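PDB 3FAW: reticulocyte binding protein from Streptococcus agalactiae COH1, which probably hydrolyses alpha-1,6-glycosidic linkages in pullulan and related alpha-glucans, as a secreted pullulanase attached to the cell wall. Local coordinates for residues P644-L649 / F659-Y664; E486-F491 / F516-R521; L721-G726 / R760-G765. One frame throughout, in Å; residues are numbered along the deposited sequence.

Contact 1: P644-L649 / F659-Y664; sequences PNKATL and FIHDSY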
ATOM      1  N   PRO A 644      27.000  -5.536   1.973  1.00 36.74           N
ATOM      2  CA  PRO A 644      25.780  -5.926   2.673  1.00 35.53           C
ATOM      3  C   PRO A 644      24.558  -5.678   1.798  1.00 33.98           C
ATOM      4  O   PRO A 644      24.561  -4.757   0.977  1.00 34.08           O
ATOM      5  CB  PRO A 644      25.769  -5.015   3.904  1.00 35.58           C
ATOM      6  CG  PRO A 644      26.556  -3.831   3.508  1.00 35.60           C
ATOM      7  CD  PRO A 644      27.580  -4.296   2.519  1.00 36.52           C
ATOM      8  N   ASN A 645      23.528  -6.498   1.975  1.00 31.89           N
ATOM      9  CA  ASN A 645      22.340  -6.425   1.133  1.00 30.92           C
ATOM     10  C   ASN A 645      21.554  -5.132   1.358  1.00 28.12           C
ATOM     11  O   ASN A 645      21.331  -4.729   2.500  1.00 27.96           O
ATOM     12  CB  ASN A 645      21.434  -7.633   1.391  1.00 31.55           C
ATOM     13  CG  ASN A 645      20.296  -7.735   0.393  1.00 33.34           C
ATOM     14  OD1 ASN A 645      20.496  -7.587  -0.815  1.00 33.17           O
ATOM     15  ND2 ASN A 645      19.090  -7.994   0.896  1.00 34.58           N
ATOM     16  N   LYS A 646      21.158  -4.486   0.260  1.00 24.95           N
ATOM     17  CA  LYS A 646      20.266  -3.321   0.296  1.00 22.91           C
ATOM     18  C   LYS A 646      20.794  -2.175   1.162  1.00 20.84           C
ATOM     19  O   LYS A 646      20.019  -1.475   1.824  1.00 18.85           O
ATOM     20  CB  LYS A 646      18.867  -3.743   0.773  1.00 23.93           C
ATOM     21  CG  LYS A 646      18.192  -4.808  -0.097  1.00 24.64           C
ATOM     22  CD  LYS A 646      17.947  -4.317  -1.519  1.00 27.35           C
ATOM     23  CE  LYS A 646      17.114  -5.310  -2.319  1.00 29.29           C
ATOM     24  NZ  LYS A 646      16.873  -4.827  -3.706  1.00 28.65           N
ATOM     25  N   ALA A 647      22.111  -1.972   1.120  1.00 18.33           N
ATOM     26  CA  ALA A 647      22.790  -0.977   1.950  1.00 17.47           C
ATOM     27  C   ALA A 647      23.389   0.149   1.109  1.00 17.75           C
ATOM     28  O   ALA A 647      23.765  -0.050  -0.051  1.00 18.26           O
ATOM     29  CB  ALA A 647      23.876  -1.640   2.772  1.00 16.44           C
ATOM     30  N   THR A 648      23.474   1.331   1.711  1.00 17.17           N
ATOM     31  CA  THR A 648      24.042   2.510   1.063  1.00 16.88           C
ATOM     32  C   THR A 648      25.220   3.008   1.895  1.00 16.08           C
ATOM     33  O   THR A 648      25.097   3.195   3.106  1.00 16.11           O
ATOM     34  CB  THR A 648      22.985   3.629   0.921  1.00 16.16           C
ATOM     35  OG1 THR A 648      21.980   3.220  -0.017  1.00 17.75           O
ATOM     36  CG2 THR A 648      23.621   4.940   0.455  1.00 15.21           C
ATOM     37  N   LEU A 649      26.350   3.223   1.230  1.00 16.57           N
ATOM     38  CA  LEU A 649      27.574   3.691   1.871  1.00 17.55           C
ATOM     39  C   LEU A 649      27.585   5.213   1.949  1.00 18.27           C
ATOM     40  O   LEU A 649      27.345   5.893   0.952  1.00 19.55           O
ATOM     41  CB  LEU A 649      28.795   3.217   1.077  1.00 16.86           C
ATOM     42  CG  LEU A 649      30.194   3.560   1.609  1.00 18.64           C
ATOM     43  CD1 LEU A 649      30.539   2.745   2.860  1.00 12.69           C
ATOM     44  CD2 LEU A 649      31.234   3.334   0.512  1.00 18.05           C
ATOM     45  N   PHE A 659      24.140   2.164   5.577  1.00 15.48           N
ATOM     46  CA  PHE A 659      22.768   2.444   6.004  1.00 15.39           C
ATOM     47  C   PHE A 659      21.805   1.704   5.069  1.00 15.62           C
ATOM     48  O   PHE A 659      22.002   1.683   3.855  1.00 15.85           O
ATOM     49  CB  PHE A 659      22.480   3.951   5.950  1.00 15.29           C
ATOM     50  CG  PHE A 659      23.358   4.787   6.859  1.00 15.44           C
ATOM     51  CD1 PHE A 659      22.832   5.390   7.990  1.00 15.71           C
ATOM     52  CD2 PHE A 659      24.702   4.987   6.566  1.00 13.47           C
ATOM     53  CE1 PHE A 659      23.631   6.171   8.820  1.00 18.29           C
ATOM     54  CE2 PHE A 659      25.509   5.760   7.390  1.00 15.72           C
ATOM     55  CZ  PHE A 659      24.974   6.352   8.520  1.00 15.71           C
ATOM     56  N   ILE A 660      20.756   1.110   5.634  1.00 16.29           N
ATOM     57  CA  ILE A 660      19.837   0.271   4.859  1.00 15.34           C
ATOM     58  C   ILE A 660      18.741   1.098   4.186  1.00 14.41           C
ATOM     59  O   ILE A 660      18.015   1.839   4.849  1.00 12.44           O
ATOM     60  CB  ILE A 660      19.196  -0.826   5.738  1.00 15.81           C
ATOM     61  CG1 ILE A 660      20.279  -1.692   6.403  1.00 15.57           C
ATOM     62  CG2 ILE A 660      18.252  -1.693   4.914  1.00 15.13           C
ATOM     63  CD1 ILE A 660      21.295  -2.300   5.440  1.00 12.02           C
ATOM     64  N   HIS A 661      18.635   0.954   2.864  1.00 13.99           N
ATOM     65  CA  HIS A 661      17.626   1.659   2.068  1.00 14.42           C
ATOM     66  C   HIS A 661      16.435   0.772   1.689  1.00 14.61           C
ATOM     67  O   HIS A 661      15.484   1.246   1.075  1.00 13.64           O
ATOM     68  CB  HIS A 661      18.251   2.260   0.800  1.00 14.82           C
ATOM     69  CG  HIS A 661      18.835   1.244  -0.131  1.00 15.41           C
ATOM     70  ND1 HIS A 661      20.177   0.926  -0.136  1.00 15.76           N
ATOM     71  CD2 HIS A 661      18.262   0.481  -1.093  1.00 13.71           C
ATOM     72  CE1 HIS A 661      20.403   0.005  -1.057  1.00 13.79           C
ATOM     73  NE2 HIS A 661      19.259  -0.283  -1.650  1.00 12.12           N
ATOM     74  N   ASP A 662      16.483  -0.510   2.041  1.00 13.46           N
ATOM     75  CA  ASP A 662      15.359  -1.417   1.775  1.00 12.29           C
ATOM     76  C   ASP A 662      15.311  -2.485   2.859  1.00 11.39           C
ATOM     77  O   ASP A 662      15.888  -3.565   2.715  1.00  9.65           O
ATOM     78  CB  ASP A 662      15.494  -2.031   0.374  1.00 13.07           C
ATOM     79  CG  ASP A 662      14.307  -2.909  -0.020  1.00 14.08           C
ATOM     80  OD1 ASP A 662      13.291  -2.954   0.704  1.00 21.16           O
ATOM     81  OD2 ASP A 662      14.394  -3.556  -1.083  1.00 17.18           O
ATOM     82  N   SER A 663      14.609  -2.174   3.947  1.00 11.66           N
ATOM     83  CA  SER A 663      14.662  -2.992   5.160  1.00 12.37           C
ATOM     84  C   SER A 663      13.529  -4.025   5.273  1.00 12.92           C
ATOM     85  O   SER A 663      13.159  -4.430   6.373  1.00 14.73           O
ATOM     86  CB  SER A 663      14.696  -2.084   6.398  1.00 12.43           C
ATOM     87  OG  SER A 663      13.508  -1.328   6.520  1.00 10.77           O
ATOM     88  N   TYR A 664      13.013  -4.478   4.133  1.00 14.74           N
ATOM     89  CA  TYR A 664      11.914  -5.449   4.105  1.00 14.70           C
ATOM     90  C   TYR A 664      12.263  -6.788   4.772  1.00 14.99           C
ATOM     91  O   TYR A 664      11.377  -7.459   5.298  1.00 14.81           O
ATOM     92  CB  TYR A 664      11.447  -5.688   2.661  1.00 15.59           C
ATOM     93  CG  TYR A 664      12.240  -6.731   1.890  1.00 16.30           C
ATOM     94  CD1 TYR A 664      11.665  -7.949   1.537  1.00 17.68           C
ATOM     95  CD2 TYR A 664      13.565  -6.501   1.518  1.00 20.47           C
ATOM     96  CE1 TYR A 664      12.382  -8.909   0.832  1.00 19.25           C
ATOM     97  CE2 TYR A 664      14.291  -7.458   0.812  1.00 19.44           C
ATOM     98  CZ  TYR A 664      13.694  -8.658   0.473  1.00 20.33           C
ATOM     99  OH  TYR A 664      14.401  -9.612  -0.229  1.00 18.91           O
TER
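At His-661, CG lies between the backbone N and the carbonyl carbon (chi1 62°), on the side from which the imidazole can lie over Lys-646 O and bring ND1 to Thr-648 OG1; at Asp-662, CG is anti to the backbone N (chi1 -176°), and the carboxylate runs beside the lysine chain. The imidazole receives Lys-646 O over one face, 3.1 Å above its plane and nearer the rim than the middle. The histidine and threonine side chains cross at about a right angle, and ND1 gives a weak bond of 2.9 Å to Thr-648 OG1, bent to 123° at the hydrogen. The same lysine carbonyl is gripped by the backbone, since His-661 N donates to Lys-646 O at 3.0 Å. Thr-648 and Phe-659 then form an antiparallel hydrogen-bonded pair, joined by two bonds, Phe-659 N to Thr-648 O at 2.8 Å and Thr-648 N to Phe-659 O at 2.6 Å. The neighbouring non-hydrogen-bonded pair turns to the other face, where Ile-660 CD1 meets Ala-647 CB at 3.8 Å; a methyl is small enough to leave room for the branched isoleucine, which also packs on Ile-670. Lys-646, third residue of a type II turn begun by Pro-644, has positive phi. Its chain and Asp-662 lie side by side, pointing the same way: CE comes within 3.5 Å of Asp-662 OD2, and NZ makes a long salt bridge of 3.8 Å to that oxygen. Beyond Tyr-664 the chain enters Asp-665, a calcium ligand. The chemistry thus implies a beta hairpin fastened chiefly by main-chain bonds, with the imidazole and the long ion pair as weaker polar supplements where its strands give way to turn and loop.

Contact 2: E486-F491 / F516-R521; sequences EGWRTF and FSDDIR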
ATOM      1  N   GLU A 486       0.166   4.393  -4.262  1.00 13.45           N
ATOM      2  CA  GLU A 486       1.286   4.625  -5.160  1.00 14.60           C
ATOM      3  C   GLU A 486       0.789   4.631  -6.599  1.00 14.68           C
ATOM      4  O   GLU A 486       0.481   3.578  -7.153  1.00 15.85           O
ATOM      5  CB  GLU A 486       2.339   3.536  -5.007  1.00 16.12           C
ATOM      6  CG  GLU A 486       3.055   3.529  -3.678  1.00 14.77           C
ATOM      7  CD  GLU A 486       4.059   2.402  -3.594  1.00 15.84           C
ATOM      8  OE1 GLU A 486       3.679   1.238  -3.884  1.00 12.65           O
ATOM      9  OE2 GLU A 486       5.226   2.683  -3.244  1.00 12.94           O
ATOM     10  N   GLY A 487       0.726   5.816  -7.198  1.00 13.58           N
ATOM     11  CA  GLY A 487       0.286   5.962  -8.578  1.00 13.13           C
ATOM     12  C   GLY A 487       1.416   5.957  -9.591  1.00 12.15           C
ATOM     13  O   GLY A 487       1.384   6.724 -10.553  1.00 12.75           O
ATOM     14  N   TRP A 488       2.411   5.092  -9.393  1.00 12.26           N
ATOM     15  CA  TRP A 488       3.527   5.002 -10.335  1.00 12.54           C
ATOM     16  C   TRP A 488       3.010   4.425 -11.652  1.00 11.78           C
ATOM     17  O   TRP A 488       2.097   3.605 -11.658  1.00 10.98           O
ATOM     18  CB  TRP A 488       4.681   4.138  -9.800  1.00 12.77           C
ATOM     19  CG  TRP A 488       5.071   4.375  -8.360  1.00 12.91           C
ATOM     20  CD1 TRP A 488       5.350   3.416  -7.429  1.00 12.50           C
ATOM     21  CD2 TRP A 488       5.212   5.637  -7.686  1.00 13.38           C
ATOM     22  NE1 TRP A 488       5.664   3.993  -6.229  1.00 13.22           N
ATOM     23  CE2 TRP A 488       5.586   5.355  -6.352  1.00 12.08           C
ATOM     24  CE3 TRP A 488       5.066   6.974  -8.078  1.00 12.12           C
ATOM     25  CZ2 TRP A 488       5.818   6.360  -5.408  1.00 12.02           C
ATOM     26  CZ3 TRP A 488       5.292   7.974  -7.135  1.00 13.38           C
ATOM     27  CH2 TRP A 488       5.662   7.659  -5.815  1.00 13.48           C
ATOM     28  N   ARG A 489       3.588   4.869 -12.764  1.00 13.00           N
ATOM     29  CA  ARG A 489       3.185   4.389 -14.090  1.00 12.39           C
ATOM     30  C   ARG A 489       3.778   3.013 -14.369  1.00 12.52           C
ATOM     31  O   ARG A 489       4.817   2.883 -15.023  1.00 13.59           O
ATOM     32  CB  ARG A 489       3.602   5.393 -15.166  1.00 12.90           C
ATOM     33  CG  ARG A 489       2.926   6.737 -15.010  1.00 12.35           C
ATOM     34  CD  ARG A 489       3.500   7.784 -15.943  1.00 14.27           C
ATOM     35  NE  ARG A 489       2.929   9.097 -15.651  1.00 14.32           N
ATOM     36  CZ  ARG A 489       3.375   9.941 -14.721  1.00 16.88           C
ATOM     37  NH1 ARG A 489       4.434   9.651 -13.968  1.00 21.30           N
ATOM     38  NH2 ARG A 489       2.760  11.101 -14.547  1.00 16.91           N
ATOM     39  N   THR A 490       3.098   1.987 -13.868  1.00 12.68           N
ATOM     40  CA  THR A 490       3.599   0.610 -13.911  1.00 12.71           C
ATOM     41  C   THR A 490       2.670  -0.383 -14.640  1.00 13.37           C
ATOM     42  O   THR A 490       2.982  -1.570 -14.716  1.00 14.74           O
ATOM     43  CB  THR A 490       3.827   0.092 -12.473  1.00 12.50           C
ATOM     44  OG1 THR A 490       2.595   0.144 -11.747  1.00 12.94           O
ATOM     45  CG2 THR A 490       4.860   0.945 -11.745  1.00 10.37           C
ATOM     46  N   PHE A 491       1.549   0.091 -15.185  1.00 13.46           N
ATOM     47  CA  PHE A 491       0.492  -0.809 -15.680  1.00 14.22           C
ATOM     48  C   PHE A 491       0.985  -1.826 -16.716  1.00 13.66           C
ATOM     49  O   PHE A 491       1.717  -1.478 -17.646  1.00 13.81           O
ATOM     50  CB  PHE A 491      -0.676  -0.013 -16.274  1.00 13.99           C
ATOM     51  CG  PHE A 491      -1.854  -0.869 -16.672  1.00 13.58           C
ATOM     52  CD1 PHE A 491      -2.773  -1.290 -15.719  1.00 11.22           C
ATOM     53  CD2 PHE A 491      -2.039  -1.256 -17.995  1.00 13.80           C
ATOM     54  CE1 PHE A 491      -3.860  -2.085 -16.077  1.00 11.47           C
ATOM     55  CE2 PHE A 491      -3.121  -2.049 -18.363  1.00 12.60           C
ATOM     56  CZ  PHE A 491      -4.036  -2.461 -17.400  1.00 14.36           C
ATOM     57  N   PHE A 516       0.781   9.568  -4.093  1.00 12.20           N
ATOM     58  CA  PHE A 516       2.039  10.090  -3.564  1.00 12.71           C
ATOM     59  C   PHE A 516       2.735  10.993  -4.572  1.00 11.92           C
ATOM     60  O   PHE A 516       2.810  10.668  -5.755  1.00 13.38           O
ATOM     61  CB  PHE A 516       2.969   8.945  -3.146  1.00 12.27           C
ATOM     62  CG  PHE A 516       2.575   8.305  -1.851  1.00 12.90           C
ATOM     63  CD1 PHE A 516       3.022   8.825  -0.645  1.00 11.45           C
ATOM     64  CD2 PHE A 516       1.726   7.203  -1.833  1.00 14.34           C
ATOM     65  CE1 PHE A 516       2.651   8.245   0.559  1.00 11.26           C
ATOM     66  CE2 PHE A 516       1.345   6.621  -0.634  1.00 12.45           C
ATOM     67  CZ  PHE A 516       1.807   7.144   0.564  1.00 15.02           C
ATOM     68  N   SER A 517       3.232  12.127  -4.088  1.00 12.26           N
ATOM     69  CA  SER A 517       3.961  13.072  -4.920  1.00 12.92           C
ATOM     70  C   SER A 517       5.469  12.832  -4.846  1.00 13.01           C
ATOM     71  O   SER A 517       6.155  13.352  -3.962  1.00 12.16           O
ATOM     72  CB  SER A 517       3.634  14.510  -4.519  1.00 13.30           C
ATOM     73  OG  SER A 517       4.302  15.434  -5.362  1.00 14.03           O
ATOM     74  N   ASP A 518       5.982  12.048  -5.790  1.00 12.52           N
ATOM     75  CA  ASP A 518       7.427  11.827  -5.894  1.00 12.55           C
ATOM     76  C   ASP A 518       8.197  13.099  -6.286  1.00 12.81           C
ATOM     77  O   ASP A 518       9.387  13.218  -5.994  1.00 14.09           O
ATOM     78  CB  ASP A 518       7.762  10.657  -6.842  1.00 13.35           C
ATOM     79  CG  ASP A 518       7.088  10.761  -8.207  1.00 13.53           C
ATOM     80  OD1 ASP A 518       6.054  11.445  -8.347  1.00 18.39           O
ATOM     81  OD2 ASP A 518       7.590  10.117  -9.150  1.00 18.09           O
ATOM     82  N   ASP A 519       7.508  14.049  -6.919  1.00 12.12           N
ATOM     83  CA  ASP A 519       8.112  15.318  -7.333  1.00 11.72           C
ATOM     84  C   ASP A 519       8.553  16.181  -6.145  1.00 11.24           C
ATOM     85  O   ASP A 519       9.668  16.703  -6.139  1.00 10.63           O
ATOM     86  CB  ASP A 519       7.139  16.110  -8.211  1.00 11.69           C
ATOM     87  CG  ASP A 519       7.835  17.137  -9.087  1.00 13.27           C
ATOM     88  OD1 ASP A 519       8.913  16.824  -9.627  1.00 16.55           O
ATOM     89  OD2 ASP A 519       7.290  18.247  -9.260  1.00 14.34           O
ATOM     90  N   ILE A 520       7.684  16.340  -5.150  1.00 11.71           N
ATOM     91  CA  ILE A 520       8.050  17.096  -3.946  1.00 11.58           C
ATOM     92  C   ILE A 520       9.108  16.339  -3.131  1.00 12.41           C
ATOM     93  O   ILE A 520      10.012  16.952  -2.561  1.00 12.24           O
ATOM     94  CB  ILE A 520       6.818  17.467  -3.062  1.00 11.26           C
ATOM     95  CG1 ILE A 520       7.212  18.543  -2.037  1.00 11.99           C
ATOM     96  CG2 ILE A 520       6.245  16.241  -2.364  1.00 11.79           C
ATOM     97  CD1 ILE A 520       6.050  19.098  -1.218  1.00 10.02           C
ATOM     98  N   ARG A 521       8.999  15.012  -3.087  1.00 12.72           N
ATOM     99  CA  ARG A 521      10.019  14.172  -2.449  1.00 12.21           C
ATOM    100  C   ARG A 521      11.394  14.452  -3.066  1.00 12.16           C
ATOM    101  O   ARG A 521      12.315  14.887  -2.371  1.00 10.29           O
ATOM    102  CB  ARG A 521       9.653  12.688  -2.593  1.00 12.57           C
ATOM    103  CG  ARG A 521      10.683  11.697  -2.032  1.00 13.06           C
ATOM    104  CD  ARG A 521      10.414  10.289  -2.549  1.00 13.80           C
ATOM    105  NE  ARG A 521      10.896  10.098  -3.920  1.00 14.40           N
ATOM    106  CZ  ARG A 521      10.571   9.075  -4.716  1.00 16.25           C
ATOM    107  NH1 ARG A 521       9.744   8.124  -4.301  1.00 16.10           N
ATOM    108  NH2 ARG A 521      11.068   9.001  -5.948  1.00 13.31           N
TER
HETATM  109  O   HOH W   1       2.244   8.073  -6.644  1.00  7.54           O
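Van der Waals contact carries most of this meeting, and the six-membered ring of Trp-488 makes it against Phe-516 and Asp-518. Its CZ3 atom lies 3.5 Å from Asp-518 CG, the two side chains sliding past each other in opposite directions with indole and carboxylate planes 51° apart. Next to it, CH2 rests 4.0 Å from Phe-516 CB. A broad indole suits this place because atoms CZ3 and CH2 of its six-membered ring can touch both the strand end and the first helical turn. Phe-516 itself is buried: its CD2 edge approaches Glu-486 N, and its ring makes edge-to-face contacts with Tyr-569 and Phe-616.

The direct polar bonds all run within a segment or to outside partners. Trp-488 NE1 gives a weak bond of 3.3 Å to Glu-486 OE2, while Glu-486 OE1 accepts from Met-458 N. Asp-518 OD1 is held by Asn-557 and Gln-504, which fixes the carboxylate beside the indole, and Arg-521 NH1 bonds to Tyr-569. Asp-518 follows the N-cap residue Ser-517, where a negative charge probably suits the helix dipole.

A single water supplies the polar bridge: it accepts from Gly-487 N at 2.8 Å and donates to Phe-516 O at 2.8 Å, sitting over the same indole face as Glu-486 CB.

Strands 482-485 and 513-516 are the adjacent fifth and sixth of the parallel barrel, so the contact joins the loop after the former to the end of the latter and the start of helix 518-525, on the C-terminal rim where enzymes of the alpha-amylase (beta/alpha)8 fold carry their active site.

Contact 3: L721-G726 / R760-G765; sequences LITEVG and RNVLLG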
ATOM      1  N   LEU A 721       3.882  33.700  -3.675  1.00 17.86           N
ATOM      2  CA  LEU A 721       5.326  33.514  -3.536  1.00 16.99           C
ATOM      3  C   LEU A 721       6.002  34.824  -3.138  1.00 17.73           C
ATOM      4  O   LEU A 721       6.031  35.777  -3.921  1.00 17.90           O
ATOM      5  CB  LEU A 721       5.913  32.998  -4.853  1.00 17.05           C
ATOM      6  CG  LEU A 721       7.411  32.684  -4.879  1.00 15.91           C
ATOM      7  CD1 LEU A 721       7.754  31.564  -3.896  1.00 17.30           C
ATOM      8  CD2 LEU A 721       7.844  32.316  -6.285  1.00 15.39           C
ATOM      9  N   ILE A 722       6.544  34.869  -1.924  1.00 16.92           N
ATOM     10  CA  ILE A 722       7.237  36.063  -1.438  1.00 16.79           C
ATOM     11  C   ILE A 722       8.598  36.204  -2.131  1.00 17.90           C
ATOM     12  O   ILE A 722       8.935  37.267  -2.651  1.00 18.57           O
ATOM     13  CB  ILE A 722       7.435  36.027   0.092  1.00 16.64           C
ATOM     14  CG1 ILE A 722       6.081  36.030   0.808  1.00 14.07           C
ATOM     15  CG2 ILE A 722       8.279  37.218   0.542  1.00 17.88           C
ATOM     16  CD1 ILE A 722       6.175  35.780   2.302  1.00 13.44           C
ATOM     17  N   THR A 723       9.366  35.120  -2.141  1.00 17.20           N
ATOM     18  CA  THR A 723      10.662  35.097  -2.808  1.00 17.86           C
ATOM     19  C   THR A 723      10.523  34.826  -4.307  1.00 17.60           C
ATOM     20  O   THR A 723      10.851  33.736  -4.783  1.00 17.39           O
ATOM     21  CB  THR A 723      11.587  34.030  -2.191  1.00 17.97           C
ATOM     22  OG1 THR A 723      10.952  32.749  -2.271  1.00 15.37           O
ATOM     23  CG2 THR A 723      11.892  34.357  -0.734  1.00 19.20           C
ATOM     24  N   GLU A 724      10.047  35.820  -5.052  1.00 17.50           N
ATOM     25  CA  GLU A 724      10.042  35.736  -6.514  1.00 18.04           C
ATOM     26  C   GLU A 724      11.457  35.956  -7.031  1.00 17.37           C
ATOM     27  O   GLU A 724      12.267  36.606  -6.371  1.00 17.76           O
ATOM     28  CB  GLU A 724       9.096  36.769  -7.127  1.00 19.15           C
ATOM     29  CG  GLU A 724       7.635  36.534  -6.786  1.00 19.17           C
ATOM     30  CD  GLU A 724       6.693  37.386  -7.611  1.00 20.39           C
ATOM     31  OE1 GLU A 724       7.048  38.542  -7.926  0.10 19.64           O
ATOM     32  OE2 GLU A 724       5.591  36.899  -7.943  0.10 20.15           O
ATOM     33  N   VAL A 725      11.748  35.414  -8.210  1.00 16.93           N
ATOM     34  CA  VAL A 725      13.082  35.534  -8.800  1.00 16.20           C
ATOM     35  C   VAL A 725      13.413  37.005  -9.010  1.00 15.68           C
ATOM     36  O   VAL A 725      12.646  37.727  -9.641  1.00 16.07           O
ATOM     37  CB  VAL A 725      13.192  34.781 -10.145  1.00 15.64           C
ATOM     38  CG1 VAL A 725      14.601  34.910 -10.719  1.00 13.93           C
ATOM     39  CG2 VAL A 725      12.831  33.318  -9.965  1.00 15.74           C
ATOM     40  N   GLY A 726      14.538  37.447  -8.449  1.00 14.75           N
ATOM     41  CA  GLY A 726      14.977  38.837  -8.576  1.00 15.06           C
ATOM     42  C   GLY A 726      14.666  39.724  -7.382  1.00 15.19           C
ATOM     43  O   GLY A 726      15.109  40.868  -7.335  1.00 15.04           O
ATOM     44  N   ARG A 760      20.582  34.629   5.184  1.00 17.30           N
ATOM     45  CA  ARG A 760      19.973  35.259   4.007  1.00 17.03           C
ATOM     46  C   ARG A 760      18.960  36.320   4.412  1.00 17.57           C
ATOM     47  O   ARG A 760      18.132  36.091   5.295  1.00 19.17           O
ATOM     48  CB  ARG A 760      19.278  34.220   3.124  1.00 16.98           C
ATOM     49  CG  ARG A 760      20.183  33.119   2.586  1.00 17.02           C
ATOM     50  CD  ARG A 760      21.183  33.636   1.557  1.00 16.82           C
ATOM     51  NE  ARG A 760      20.529  34.059   0.319  1.00 16.29           N
ATOM     52  CZ  ARG A 760      20.156  33.243  -0.667  1.00 16.19           C
ATOM     53  NH1 ARG A 760      20.353  31.934  -0.581  1.00 18.95           N
ATOM     54  NH2 ARG A 760      19.574  33.737  -1.751  1.00 15.54           N
ATOM     55  N   ASN A 761      19.038  37.477   3.759  1.00 18.26           N
ATOM     56  CA  ASN A 761      18.036  38.532   3.903  1.00 18.42           C
ATOM     57  C   ASN A 761      16.911  38.295   2.904  1.00 17.76           C
ATOM     58  O   ASN A 761      17.159  38.238   1.699  1.00 17.70           O
ATOM     59  CB  ASN A 761      18.666  39.913   3.669  1.00 18.73           C
ATOM     60  CG  ASN A 761      17.651  41.053   3.742  1.00 20.11           C
ATOM     61  OD1 ASN A 761      16.849  41.246   2.828  1.00 23.54           O
ATOM     62  ND2 ASN A 761      17.709  41.830   4.817  1.00 18.47           N
ATOM     63  N   VAL A 762      15.688  38.144   3.407  1.00 17.60           N
ATOM     64  CA  VAL A 762      14.502  37.988   2.561  1.00 16.98           C
ATOM     65  C   VAL A 762      13.763  39.322   2.445  1.00 17.30           C
ATOM     66  O   VAL A 762      13.274  39.857   3.442  1.00 17.49           O
ATOM     67  CB  VAL A 762      13.545  36.918   3.128  1.00 17.14           C
ATOM     68  CG1 VAL A 762      12.282  36.822   2.281  1.00 16.77           C
ATOM     69  CG2 VAL A 762      14.239  35.563   3.194  1.00 17.96           C
ATOM     70  N   LEU A 763      13.679  39.849   1.224  1.00 17.35           N
ATOM     71  CA  LEU A 763      13.018  41.132   0.968  1.00 17.03           C
ATOM     72  C   LEU A 763      11.488  40.996   1.011  1.00 16.04           C
ATOM     73  O   LEU A 763      10.924  40.071   0.430  1.00 15.50           O
ATOM     74  CB  LEU A 763      13.469  41.682  -0.391  1.00 16.37           C
ATOM     75  CG  LEU A 763      12.937  43.041  -0.856  1.00 17.65           C
ATOM     76  CD1 LEU A 763      13.234  44.153   0.151  1.00 16.38           C
ATOM     77  CD2 LEU A 763      13.534  43.376  -2.211  1.00 19.71           C
ATOM     78  N   LEU A 764      10.830  41.918   1.712  1.00 16.50           N
ATOM     79  CA  LEU A 764       9.365  41.957   1.783  1.00 16.73           C
ATOM     80  C   LEU A 764       8.801  43.097   0.934  1.00 17.22           C
ATOM     81  O   LEU A 764       7.821  42.912   0.212  1.00 16.50           O
ATOM     82  CB  LEU A 764       8.895  42.096   3.237  1.00 16.07           C
ATOM     83  CG  LEU A 764       9.305  40.953   4.174  1.00 16.43           C
ATOM     84  CD1 LEU A 764       8.754  41.168   5.584  1.00 14.07           C
ATOM     85  CD2 LEU A 764       8.853  39.611   3.625  1.00 12.78           C
ATOM     86  N   GLY A 765       9.422  44.272   1.023  1.00 17.39           N
ATOM     87  CA  GLY A 765       8.998  45.430   0.236  1.00 18.78           C
ATOM     88  C   GLY A 765       7.612  45.906   0.637  1.00 20.08           C
ATOM     89  O   GLY A 765       7.077  45.481   1.661  1.00 19.17           O
TER
HETATM   90  O   HOH W   2      12.030  38.011  -1.449  1.00 22.24           O
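Ile-722 and Leu-764 meet by their branch methyls, the two side chains crossing obliquely so that Ile-722 CG2 stands 3.9 Å from Leu-764 CD2. That one methyl does nearly all the isoleucine's work here: anti to the backbone N, it also lies 3.9 Å from Leu-763 O and, more loosely, 4.4 Å from Val-762 CG1. A beta-branched residue suits the place because CG2 can serve this contact while the rest of the side chain is available to neighbours such as Leu-771. Thr-723 and Val-762 are likewise set aslant, and touch through Thr-723 CG2 and Val-762 CG1 at 3.9 Å. The threonine shares its two branches out by polarity. OG1 stands between the backbone N and the carbonyl carbon (chi1 57°) and accepts from Ala-738 N of strand 736-742, leaving the methyl as the group offered to the valine. Val-762 and Leu-764 also rest on Phe-752 of strand 748-754.

The main chain of the loop is sharply folded, with Thr-723 at the centre of an inverse gamma turn. Ile-722 O, the first carbonyl of that turn, receives a weak bond of 3.4 Å from a water whose other proton goes to Leu-763 O at 3.0 Å.

Both segments belong to the C-terminal beta domain, where the loop after strand 720-721 packs against strand 760-763 of a different, three-stranded sheet. With direct contact made through methyl groups, one of them also against a carbonyl oxygen, and one water bridging two carbonyls, the chemistry implies cohesion mainly by apolar contact, with the water as a weak polar supplement.

The three contacts follow one another along the chain without touching. Contact 2 lies deepest, about 12 Å from the centre of the chain, and joins the loop after one barrel strand to the end of the next and the helix that follows it; contact 1, whose centre is about 22 Å from that of contact 2, closes a hairpin that comes after the last barrel strand, and contact 3 belongs to the peripheral C-terminal domain. Depth in the chain does not track burial: contact 3, farthest out, is the most buried locally, whereas the other two are partly buried. Contact 1 holds by direct backbone bonds, contact 2 by an aromatic side chain plus a water bridge, and contact 3 by aliphatic methyls plus a weaker water bridge.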